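Local coordinates for protein discoidin-2 (PDB 2VM9) that binds galactose and N-acetylgalactosamine as a trimeric lectin of the slime mould Dictyostelium and may take part in forming the spore coat, at residues 61-66 against 134-139; 91-96 against 109-114. One frame throughout, in Å; residues are numbered along the deposited sequence. Where two conformers were deposited one is given.

Contact 1: 61-66 against 134-139; sequences QFIVAG and IAIHPQ
His137 turns its imidazole beneath Phe62 CB: its first torsion sets CG beside the backbone N, anti to the carbonyl carbon (chi1 -83°), and the ring beyond lies under that CB. In Phe62 CG stands between the backbone N and the carbonyl carbon (chi1 53°). The two side chains run side by side and point the same way. It is the CB of Phe62, not its ring, that covers the imidazole, sitting 3.7 Å above the centre of one face of His137 in a CH-pi contact; the rings themselves are inclined at 41°, with His137 CE1 3.7 Å from Phe62 CD2. In the plane of the imidazole a water ties His137 ND1 to Gln61 O, while a second water bridges the backbones at Gln61 N and Pro138 O. Pro138 CD packs 3.3 Å from Gln61 O. From there the strands are regular and antiparallel. Ile63 and Ile136 exchange two backbone bonds, both noticeably bent, while Ala65 N reaches Ile134 O at 2.8 Å and almost straight. Between these pairs Val64 and Ala135 form a non-hydrogen-bonded pair, with Val64 CG2 4.1 Å from Ala135 CB. Ile63, Ala65, Ile134 and Ile136 occupy the other face, where they pack on Trp149 and Leu151 of strand 146-153 in the opposing sheet of the sandwich. Val64, on the reverse face, touches Ala14 of a second subunit. Strand 63-67 lies between strands 17-20 and 133-142, and strand 133-142 in turn pairs with strand 87-96.

Contact 2: 91-96 against 109-114; sequences YKLRYT and EIINAN
Tyr91 and Ile111 form an antiparallel hydrogen-bonded pair, their CA atoms 5.3 Å apart: Ile111 N donates to Tyr91 O at 2.7 Å, and Tyr91 N returns a bond to Ile111 O at 3.0 Å. Two residues away on each segment, a water bridges the backbones, accepting from Leu93 N and donating to Glu109 O, so the two remain connected as they separate. Tyr91 CG lies between the backbone N and the carbonyl carbon (chi1 61°), and the ring beyond it comes near Ile111 and Ala113. One face receives Ile111, whose CG2 makes a CH-pi contact 4.2 Å from the ring centroid, nearest to CZ, while its CD1 approaches CE1 at 3.6 Å. Ala113 CB comes instead to the ring edge, near its plane, and touches CD2 and CE2 alike. Ile111 CD1 also meets Leu93 CD1 at 3.8 Å, bringing a second residue of strand 87-96 into the same apolar cluster. At the more exposed side, the extended Lys92 chain crosses Ile110 at a slant, its CG and CE touching Ile110 CG1, with CE 3.5 Å away. Beneath the cluster, Ile76 of strand 70-79 packs against Tyr91 and Leu93, and Ile123 of strand 121-131 against Ile111. The arrangement is a beta hairpin at the edge of one sheet, its apolar face packed on the opposing sheet, as in the beta-sandwich of F5/8 type C (discoidin) domains.

Overall arrangement
Contacts 1 and 2 are two pairings within one antiparallel sheet of the N-terminal beta-sandwich, their centres about 9 Å apart. Strands 133-142 and 87-96 are neighbours: Ala135 N lies 2.8 Å from Arg94 O, and His137 N is equally far from Lys92 O, both probable hydrogen bonds. One conformer of the Arg94 side chain also comes near His137. Along the chain, the hairpin of contact 2 is nested inside the loop closed by contact 1. Neither contact includes the calcium ligands Asn39, Ser40 and Asp47, or the carbohydrate-binding residues Asp209, Arg218 and Trp238, which belong to the separate lectin-like region.

Contact 1: 61-66 against 134-139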
ATOM      1  N   GLN A  61      14.850 -22.422  14.211  1.00  5.25           N
ATOM      2  CA  GLN A  61      14.780 -20.994  14.566  1.00  5.37           C
ATOM      3  C   GLN A  61      14.703 -20.155  13.293  1.00  5.19           C
ATOM      4  O   GLN A  61      15.052 -20.622  12.214  1.00  4.68           O
ATOM      5  CB  GLN A  61      16.015 -20.583  15.384  1.00  4.15           C
ATOM      6  CG  GLN A  61      16.174 -21.455  16.642  1.00  4.12           C
ATOM      7  CD  GLN A  61      14.928 -21.404  17.503  1.00  4.58           C
ATOM      8  OE1 GLN A  61      14.494 -20.325  17.952  1.00  5.10           O
ATOM      9  NE2 GLN A  61      14.315 -22.569  17.718  1.00  7.19           N
ATOM     10  N   PHE A  62      14.244 -18.914  13.420  1.00  4.96           N
ATOM     11  CA  PHE A  62      14.089 -18.062  12.239  1.00  4.95           C
ATOM     12  C   PHE A  62      13.859 -16.638  12.659  1.00  5.49           C
ATOM     13  O   PHE A  62      13.500 -16.385  13.806  1.00  5.54           O
ATOM     14  CB  PHE A  62      12.869 -18.509  11.371  1.00  5.37           C
ATOM     15  CG  PHE A  62      11.567 -18.615  12.160  1.00  4.40           C
ATOM     16  CD1 PHE A  62      10.832 -17.470  12.460  1.00  5.73           C
ATOM     17  CD2 PHE A  62      11.090 -19.858  12.562  1.00  4.90           C
ATOM     18  CE1 PHE A  62       9.629 -17.560  13.216  1.00  7.01           C
ATOM     19  CE2 PHE A  62       9.898 -19.984  13.300  1.00  6.60           C
ATOM     20  CZ  PHE A  62       9.173 -18.814  13.649  1.00  7.43           C
ATOM     21  N   ILE A  63      14.019 -15.725  11.703  1.00  4.62           N
ATOM     22  CA  ILE A  63      13.368 -14.415  11.796  1.00  5.07           C
ATOM     23  C   ILE A  63      12.525 -14.271  10.540  1.00  5.17           C
ATOM     24  O   ILE A  63      13.012 -14.515   9.427  1.00  4.95           O
ATOM     25  CB  ILE A  63      14.355 -13.227  11.865  1.00  4.59           C
ATOM     26  CG1 ILE A  63      15.399 -13.406  12.976  1.00  5.32           C
ATOM     27  CG2 ILE A  63      13.571 -11.885  12.043  1.00  5.81           C
ATOM     28  CD1 ILE A  63      16.469 -12.326  12.937  1.00  5.82           C
ATOM     29  N   VAL A  64      11.271 -13.880  10.731  1.00  5.90           N
ATOM     30  CA  VAL A  64      10.378 -13.514   9.637  1.00  6.00           C
ATOM     31  C   VAL A  64      10.407 -12.001   9.511  1.00  6.31           C
ATOM     32  O   VAL A  64      10.336 -11.300  10.524  1.00  6.09           O
ATOM     33  CB  VAL A  64       8.912 -13.920   9.921  1.00  6.89           C
ATOM     34  CG1 VAL A  64       8.030 -13.558   8.716  1.00  8.50           C
ATOM     35  CG2 VAL A  64       8.821 -15.392  10.255  1.00  9.35           C
ATOM     36  N   ALA A  65      10.536 -11.522   8.273  1.00  5.43           N
ATOM     37  CA  ALA A  65      10.461 -10.093   7.948  1.00  6.23           C
ATOM     38  C   ALA A  65       9.273  -9.891   7.029  1.00  7.33           C
ATOM     39  O   ALA A  65       9.143 -10.604   6.021  1.00  8.02           O
ATOM     40  CB  ALA A  65      11.730  -9.658   7.284  1.00  5.71           C
ATOM     41  N   GLY A  66       8.390  -8.953   7.367  1.00  6.73           N
ATOM     42  CA  GLY A  66       7.190  -8.817   6.566  1.00  7.06           C
ATOM     43  C   GLY A  66       6.654  -7.406   6.465  1.00  7.34           C
ATOM     44  O   GLY A  66       6.968  -6.533   7.299  1.00  6.52           O
ATOM     45  N   ILE A 134       9.447 -12.812   4.205  1.00  5.23           N
ATOM     46  CA  ILE A 134      10.585 -13.678   3.923  1.00  5.67           C
ATOM     47  C   ILE A 134      11.157 -14.088   5.276  1.00  5.38           C
ATOM     48  O   ILE A 134      11.064 -13.311   6.232  1.00  6.93           O
ATOM     49  CB  ILE A 134      11.616 -12.933   3.021  1.00  4.68           C
ATOM     50  CG1 ILE A 134      12.762 -13.857   2.604  1.00  6.73           C
ATOM     51  CG2 ILE A 134      12.149 -11.675   3.707  1.00  6.94           C
ATOM     52  CD1 ILE A 134      13.577 -13.291   1.430  1.00  6.85           C
ATOM     53  N   ALA A 135      11.704 -15.297   5.385  1.00  6.15           N
ATOM     54  CA  ALA A 135      12.213 -15.757   6.688  1.00  5.36           C
ATOM     55  C   ALA A 135      13.578 -16.372   6.466  1.00  6.15           C
ATOM     56  O   ALA A 135      13.747 -17.191   5.537  1.00  6.28           O
ATOM     57  CB  ALA A 135      11.276 -16.816   7.305  1.00  5.41           C
ATOM     58  N   ILE A 136      14.527 -15.993   7.326  1.00  5.61           N
ATOM     59  CA  ILE A 136      15.824 -16.649   7.389  1.00  5.63           C
ATOM     60  C   ILE A 136      15.736 -17.773   8.414  1.00  5.56           C
ATOM     61  O   ILE A 136      15.226 -17.574   9.532  1.00  5.32           O
ATOM     62  CB  ILE A 136      16.960 -15.628   7.685  1.00  5.24           C
ATOM     63  CG1 ILE A 136      18.328 -16.324   7.675  1.00  5.56           C
ATOM     64  CG2 ILE A 136      16.702 -14.841   9.011  1.00  6.22           C
ATOM     65  CD1 ILE A 136      19.508 -15.356   7.592  1.00  5.66           C
ATOM     66  N   HIS A 137      16.184 -18.963   7.999  1.00  5.29           N
ATOM     67  CA  HIS A 137      16.075 -20.195   8.796  1.00  5.43           C
ATOM     68  C   HIS A 137      17.483 -20.763   8.999  1.00  5.64           C
ATOM     69  O   HIS A 137      17.951 -21.566   8.186  1.00  6.04           O
ATOM     70  CB  HIS A 137      15.184 -21.199   8.046  1.00  5.56           C
ATOM     71  CG  HIS A 137      13.716 -20.970   8.258  1.00  5.78           C
ATOM     72  ND1 HIS A 137      12.981 -21.683   9.186  1.00  8.56           N
ATOM     73  CD2 HIS A 137      12.846 -20.111   7.669  1.00  8.71           C
ATOM     74  CE1 HIS A 137      11.716 -21.280   9.152  1.00  9.08           C
ATOM     75  NE2 HIS A 137      11.609 -20.324   8.243  1.00  8.99           N
ATOM     76  N   PRO A 138      18.199 -20.278  10.035  1.00  6.08           N
ATOM     77  CA  PRO A 138      19.546 -20.784  10.324  1.00  6.00           C
ATOM     78  C   PRO A 138      19.551 -22.304  10.409  1.00  6.46           C
ATOM     79  O   PRO A 138      18.630 -22.908  10.996  1.00  6.65           O
ATOM     80  CB  PRO A 138      19.850 -20.184  11.698  1.00  5.58           C
ATOM     81  CG  PRO A 138      19.130 -18.810  11.618  1.00  5.42           C
ATOM     82  CD  PRO A 138      17.795 -19.223  10.992  1.00  5.84           C
ATOM     83  N   GLN A 139      20.561 -22.917   9.792  1.00  6.41           N
ATOM     84  CA  GLN A 139      20.670 -24.372   9.848  1.00  7.00           C
ATOM     85  C   GLN A 139      21.814 -24.837  10.726  1.00  6.28           C
ATOM     86  O   GLN A 139      21.681 -25.826  11.429  1.00  6.89           O
ATOM     87  CB  GLN A 139      20.856 -24.963   8.447  1.00  7.24           C
ATOM     88  CG  GLN A 139      19.647 -24.689   7.563  1.00 10.81           C
ATOM     89  CD  GLN A 139      18.373 -25.344   8.093  1.00 12.96           C
ATOM     90  OE1 GLN A 139      18.297 -26.576   8.185  1.00 13.57           O
ATOM     91  NE2 GLN A 139      17.365 -24.523   8.453  1.00 11.63           N
TER
HETATM   92  O   HOH W   1      17.586 -22.692  13.439  1.00  5.07           O
HETATM   93  O   HOH W   2      14.807 -22.958  10.848  1.00 12.09           O

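Contact 2: 91-96 against 109-114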
ATOM      1  N   TYR A  91      22.295 -21.258   6.256  1.00  5.78           N
ATOM      2  CA  TYR A  91      20.859 -21.100   6.465  1.00  6.04           C
ATOM      3  C   TYR A  91      20.071 -21.406   5.192  1.00  5.84           C
ATOM      4  O   TYR A  91      20.634 -21.491   4.084  1.00  6.57           O
ATOM      5  CB  TYR A  91      20.553 -19.667   6.954  1.00  5.69           C
ATOM      6  CG  TYR A  91      20.957 -18.569   5.973  1.00  5.18           C
ATOM      7  CD1 TYR A  91      20.081 -18.160   4.954  1.00  6.31           C
ATOM      8  CD2 TYR A  91      22.189 -17.915   6.089  1.00  6.94           C
ATOM      9  CE1 TYR A  91      20.449 -17.150   4.047  1.00  6.25           C
ATOM     10  CE2 TYR A  91      22.553 -16.884   5.191  1.00  5.62           C
ATOM     11  CZ  TYR A  91      21.674 -16.524   4.184  1.00  5.79           C
ATOM     12  OH  TYR A  91      22.009 -15.513   3.323  1.00  8.80           O
ATOM     13  N   LYS A  92      18.768 -21.583   5.385  1.00  6.06           N
ATOM     14  CA  LYS A  92      17.789 -21.671   4.301  1.00  7.20           C
ATOM     15  C   LYS A  92      16.909 -20.420   4.333  1.00  7.22           C
ATOM     16  O   LYS A  92      16.864 -19.683   5.338  1.00  6.63           O
ATOM     17  CB  LYS A  92      16.898 -22.911   4.475  1.00  7.17           C
ATOM     18  CG  LYS A  92      17.639 -24.258   4.274  1.00  9.19           C
ATOM     19  CD  LYS A  92      16.703 -25.428   4.586  1.00 11.41           C
ATOM     20  CE  LYS A  92      17.484 -26.732   4.475  1.00 17.94           C
ATOM     21  NZ  LYS A  92      16.578 -27.930   4.489  1.00 20.63           N
ATOM     22  N   LEU A  93      16.223 -20.179   3.223  1.00  7.26           N
ATOM     23  CA  LEU A  93      15.299 -19.051   3.127  1.00  7.67           C
ATOM     24  C   LEU A  93      13.953 -19.577   2.681  1.00  8.03           C
ATOM     25  O   LEU A  93      13.875 -20.501   1.858  1.00  7.73           O
ATOM     26  CB  LEU A  93      15.786 -18.005   2.117  1.00  7.79           C
ATOM     27  CG  LEU A  93      17.004 -17.162   2.466  1.00  7.71           C
ATOM     28  CD1 LEU A  93      17.434 -16.394   1.187  1.00  8.75           C
ATOM     29  CD2 LEU A  93      16.708 -16.199   3.670  1.00  7.09           C
ATOM     30  N   ARG A  94      12.908 -18.987   3.250  0.50  8.13           N
ATOM     31  CA  ARG A  94      11.535 -19.260   2.857  0.50  8.20           C
ATOM     32  C   ARG A  94      10.884 -17.925   2.552  0.50  8.15           C
ATOM     33  O   ARG A  94      11.283 -16.882   3.092  0.50  7.68           O
ATOM     34  CB  ARG A  94      10.769 -19.923   4.008  0.50  8.24           C
ATOM     35  CG  ARG A  94      11.502 -21.049   4.702  0.50  9.79           C
ATOM     36  CD  ARG A  94      10.550 -21.807   5.616  0.50  8.97           C
ATOM     37  NE  ARG A  94       9.578 -22.573   4.840  0.50 11.47           N
ATOM     38  CZ  ARG A  94       8.258 -22.525   4.996  0.50 12.05           C
ATOM     39  NH1 ARG A  94       7.688 -21.750   5.930  0.50 13.11           N
ATOM     40  NH2 ARG A  94       7.508 -23.285   4.223  0.50 13.07           N
ATOM     41  N   TYR A  95       9.871 -17.937   1.701  1.00  8.38           N
ATOM     42  CA  TYR A  95       9.132 -16.702   1.470  1.00  8.27           C
ATOM     43  C   TYR A  95       7.722 -16.986   1.040  1.00  8.35           C
ATOM     44  O   TYR A  95       7.373 -18.131   0.727  1.00  8.01           O
ATOM     45  CB  TYR A  95       9.856 -15.791   0.470  1.00  9.04           C
ATOM     46  CG  TYR A  95      10.001 -16.390  -0.896  1.00 10.11           C
ATOM     47  CD1 TYR A  95       9.004 -16.223  -1.857  1.00 11.93           C
ATOM     48  CD2 TYR A  95      11.140 -17.131  -1.233  1.00 11.75           C
ATOM     49  CE1 TYR A  95       9.147 -16.758  -3.132  1.00 13.19           C
ATOM     50  CE2 TYR A  95      11.283 -17.689  -2.506  1.00 13.87           C
ATOM     51  CZ  TYR A  95      10.289 -17.483  -3.441  1.00 12.83           C
ATOM     52  OH  TYR A  95      10.414 -18.042  -4.690  1.00 14.96           O
ATOM     53  N   THR A  96       6.929 -15.920   1.033  1.00  8.10           N
ATOM     54  CA  THR A  96       5.535 -16.003   0.625  1.00  7.75           C
ATOM     55  C   THR A  96       5.139 -14.719  -0.064  1.00  8.30           C
ATOM     56  O   THR A  96       5.487 -13.607   0.351  1.00  7.51           O
ATOM     57  CB  THR A  96       4.575 -16.279   1.829  1.00  8.21           C
ATOM     58  OG1 THR A  96       3.221 -16.418   1.351  1.00  8.74           O
ATOM     59  CG2 THR A  96       4.670 -15.131   2.878  1.00  9.08           C
ATOM     60  N   GLU A 109      17.678 -24.805  -0.864  1.00 13.92           N
ATOM     61  CA  GLU A 109      19.131 -24.646  -0.936  1.00 14.84           C
ATOM     62  C   GLU A 109      19.674 -24.219   0.408  1.00 13.14           C
ATOM     63  O   GLU A 109      19.165 -23.278   1.020  1.00 12.52           O
ATOM     64  CB  GLU A 109      19.538 -23.600  -1.987  1.00 14.03           C
ATOM     65  CG  GLU A 109      21.066 -23.344  -2.028  1.00 16.79           C
ATOM     66  CD  GLU A 109      21.488 -22.152  -2.883  1.00 17.87           C
ATOM     67  OE1 GLU A 109      20.620 -21.469  -3.482  1.00 20.15           O
ATOM     68  OE2 GLU A 109      22.719 -21.887  -2.943  1.00 21.06           O
ATOM     69  N   ILE A 110      20.716 -24.910   0.873  1.00 12.44           N
ATOM     70  CA  ILE A 110      21.394 -24.460   2.091  1.00 12.78           C
ATOM     71  C   ILE A 110      22.454 -23.450   1.656  1.00 12.41           C
ATOM     72  O   ILE A 110      23.373 -23.794   0.907  1.00 13.43           O
ATOM     73  CB  ILE A 110      21.974 -25.651   2.898  1.00 12.92           C
ATOM     74  CG1 ILE A 110      20.822 -26.539   3.377  1.00 13.69           C
ATOM     75  CG2 ILE A 110      22.843 -25.138   4.101  1.00 12.82           C
ATOM     76  CD1 ILE A 110      21.217 -27.775   4.154  1.00 15.52           C
ATOM     77  N   ILE A 111      22.317 -22.214   2.117  1.00 10.32           N
ATOM     78  CA  ILE A 111      23.217 -21.122   1.749  1.00  9.49           C
ATOM     79  C   ILE A 111      24.376 -21.064   2.720  1.00  9.23           C
ATOM     80  O   ILE A 111      24.179 -21.077   3.939  1.00  7.99           O
ATOM     81  CB  ILE A 111      22.452 -19.788   1.757  1.00  9.53           C
ATOM     82  CG1 ILE A 111      21.361 -19.849   0.671  1.00 11.51           C
ATOM     83  CG2 ILE A 111      23.407 -18.589   1.649  1.00  9.90           C
ATOM     84  CD1 ILE A 111      20.285 -18.813   0.815  1.00 14.59           C
ATOM     85  N   ASN A 112      25.589 -21.049   2.185  1.00  8.93           N
ATOM     86  CA  ASN A 112      26.758 -20.957   3.053  1.00  9.38           C
ATOM     87  C   ASN A 112      26.890 -19.534   3.564  1.00  8.19           C
ATOM     88  O   ASN A 112      26.815 -18.582   2.781  1.00  9.14           O
ATOM     89  CB  ASN A 112      28.011 -21.377   2.297  1.00 10.52           C
ATOM     90  CG  ASN A 112      27.993 -22.845   1.935  1.00 15.96           C
ATOM     91  OD1 ASN A 112      27.642 -23.695   2.756  1.00 20.31           O
ATOM     92  ND2 ASN A 112      28.357 -23.156   0.688  1.00 21.35           N
ATOM     93  N   ALA A 113      27.057 -19.384   4.870  1.00  6.52           N
ATOM     94  CA  ALA A 113      27.000 -18.056   5.441  1.00  6.16           C
ATOM     95  C   ALA A 113      28.297 -17.661   6.133  1.00  6.29           C
ATOM     96  O   ALA A 113      29.369 -17.689   5.506  1.00  7.23           O
ATOM     97  CB  ALA A 113      25.750 -17.913   6.374  1.00  7.22           C
ATOM     98  N   ASN A 114      28.217 -17.299   7.412  1.00  5.13           N
ATOM     99  CA  ASN A 114      29.333 -16.613   8.053  1.00  5.01           C
ATOM    100  C   ASN A 114      30.373 -17.518   8.706  1.00  5.44           C
ATOM    101  O   ASN A 114      30.100 -18.693   8.984  1.00  5.84           O
ATOM    102  CB  ASN A 114      28.791 -15.588   9.042  1.00  4.65           C
ATOM    103  CG  ASN A 114      27.916 -14.576   8.360  1.00  6.06           C
ATOM    104  OD1 ASN A 114      26.681 -14.679   8.394  1.00  5.30           O
ATOM    105  ND2 ASN A 114      28.553 -13.616   7.656  1.00  4.04           N
TER
HETATM  106  O   HOH W   3      16.774 -21.855   0.797  1.00 10.15           O